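Side-chain contact in acyl-coenzyme A oxidase 1 (Yarrowia lipolytica, PDB 5Y9D), which catalyses the FAD-dependent oxidation of acyl-CoA by molecular oxygen to (2E)-enoyl-CoA and hydrogen peroxide in peroxisomal fatty acid beta-oxidation: residues Q86-T91 against R125-I130. Residues are numbered along the deposited sequence; the frame is centred on the assembly and turned at random.
Sequences QARKQT and RTRLSI
Arg127 reaches across to helix 84-98 and gives a hydrogen bond from NH1 to the backbone O of Arg88, 2.7 Å away. Its CG stands anti to the backbone N (chi1 -169°), and a bend at chi2 (141°) brings NH1 to that oxygen. The bond is bent, 131° at the hydrogen, and the carbonyl oxygen sits at the guanidinium edge, slightly out of plane. The Thr91 methyl meets the Arg127 chain at an oblique angle, Thr91 CG2 lying 3.7 Å from Arg127 CB and 3.8 Å from Arg127 CD. Thr91's chi1 of -56° faces this methyl to Arg127 and turns OG1 back to its own helix, where it donates to Ala87 O at 2.5 Å. NH1 is shared with Gly264 O, Asp266 forms a salt bridge with NE, and Tyr686 of the second subunit bonds NH2; Arg88 turns its own guanidinium to Asp255 and Asp263 O. With an alanine at Arg127, the Arg88 carbonyl and Asp266 carboxylate would probably lack this partner and the Thr91 methyl its packing surface. The contact thus ties helix 84-98 to helix 122-142, beside the segment after strand 251-255 and near the bound FAD, which touches Ile130.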
# COMPACT_ATOMS: atom_id res chain seq x y z
N GLN A 86 4.24 -19.13 15.66
CA GLN A 86 3.46 -20.13 14.93
C GLN A 86 3.72 -20.14 13.42
O GLN A 86 3.76 -21.22 12.80
CB GLN A 86 1.96 -19.89 15.14
CG GLN A 86 1.44 -20.24 16.53
CD GLN A 86 0.14 -19.51 16.92
OE1 GLN A 86 -0.34 -18.56 16.24
NE2 GLN A 86 -0.42 -19.93 18.04
N ALA A 87 3.84 -18.96 12.80
CA ALA A 87 4.21 -18.88 11.40
C ALA A 87 5.57 -19.50 11.14
O ALA A 87 5.78 -20.18 10.13
CB ALA A 87 4.23 -17.46 10.91
N ARG A 88 6.50 -19.21 12.04
CA ARG A 88 7.89 -19.63 11.88
C ARG A 88 7.94 -21.14 11.81
O ARG A 88 8.54 -21.69 10.90
CB ARG A 88 8.74 -19.15 13.05
CG ARG A 88 9.15 -17.70 12.98
CD ARG A 88 10.07 -17.39 11.83
NE ARG A 88 10.44 -15.97 11.79
CZ ARG A 88 11.49 -15.45 12.42
NH1 ARG A 88 11.75 -14.16 12.32
NH2 ARG A 88 12.29 -16.21 13.16
N LYS A 89 7.25 -21.77 12.76
CA LYS A 89 7.23 -23.21 12.90
C LYS A 89 6.47 -23.89 11.77
O LYS A 89 6.94 -24.87 11.21
CB LYS A 89 6.64 -23.59 14.26
CG LYS A 89 6.35 -25.07 14.41
CD LYS A 89 5.94 -25.42 15.82
CE LYS A 89 5.34 -26.81 15.87
NZ LYS A 89 5.91 -27.58 17.01
N GLN A 90 5.29 -23.38 11.43
CA GLN A 90 4.52 -24.06 10.39
C GLN A 90 5.09 -23.88 8.98
O GLN A 90 4.91 -24.73 8.12
CB GLN A 90 3.07 -23.64 10.44
CG GLN A 90 2.83 -22.27 9.86
CD GLN A 90 1.47 -21.69 10.28
OE1 GLN A 90 0.75 -22.29 11.11
NE2 GLN A 90 1.12 -20.54 9.69
N THR A 91 5.79 -22.80 8.75
CA THR A 91 6.53 -22.63 7.52
C THR A 91 7.61 -23.72 7.41
O THR A 91 7.83 -24.28 6.33
CB THR A 91 7.14 -21.23 7.47
OG1 THR A 91 6.10 -20.25 7.63
CG2 THR A 91 7.86 -20.98 6.18
N ARG A 125 6.92 -20.02 0.54
CA ARG A 125 7.49 -19.85 -0.75
C ARG A 125 8.89 -19.26 -0.60
O ARG A 125 9.85 -19.82 -1.08
CB ARG A 125 6.55 -18.99 -1.60
CG ARG A 125 6.94 -18.91 -3.05
CD ARG A 125 7.78 -17.67 -3.34
NE ARG A 125 8.28 -17.74 -4.71
CZ ARG A 125 7.57 -17.46 -5.79
NH1 ARG A 125 6.32 -17.09 -5.66
NH2 ARG A 125 8.12 -17.57 -6.99
N THR A 126 9.04 -18.18 0.15
CA THR A 126 10.35 -17.57 0.33
C THR A 126 11.34 -18.48 1.06
O THR A 126 12.54 -18.56 0.68
CB THR A 126 10.21 -16.27 1.11
OG1 THR A 126 9.32 -15.42 0.40
CG2 THR A 126 11.54 -15.56 1.25
N ARG A 127 10.85 -19.15 2.11
CA ARG A 127 11.72 -19.94 2.96
C ARG A 127 12.26 -21.17 2.22
O ARG A 127 13.34 -21.67 2.50
CB ARG A 127 11.01 -20.35 4.26
CG ARG A 127 11.96 -20.94 5.30
CD ARG A 127 11.59 -20.48 6.68
NE ARG A 127 12.33 -21.15 7.72
CZ ARG A 127 11.86 -21.40 8.95
NH1 ARG A 127 10.62 -21.06 9.31
NH2 ARG A 127 12.65 -22.00 9.83
N LEU A 128 11.51 -21.66 1.27
CA LEU A 128 11.99 -22.72 0.43
C LEU A 128 12.93 -22.14 -0.62
O LEU A 128 13.95 -22.70 -0.98
CB LEU A 128 10.80 -23.38 -0.23
CG LEU A 128 11.10 -24.57 -1.11
CD1 LEU A 128 11.91 -25.59 -0.35
CD2 LEU A 128 9.78 -25.16 -1.56
N SER A 129 12.54 -20.99 -1.11
CA SER A 129 13.14 -20.41 -2.28
C SER A 129 14.61 -20.01 -2.04
O SER A 129 15.44 -20.26 -2.89
CB SER A 129 12.26 -19.24 -2.70
OG SER A 129 12.79 -18.58 -3.80
N ILE A 130 14.94 -19.46 -0.88
CA ILE A 130 16.32 -19.06 -0.61
C ILE A 130 17.36 -20.19 -0.76
O ILE A 130 18.55 -19.94 -0.97
CB ILE A 130 16.48 -18.38 0.78
CG1 ILE A 130 16.02 -19.32 1.91
CG2 ILE A 130 15.74 -17.02 0.84
CD1 ILE A 130 17.14 -20.17 2.47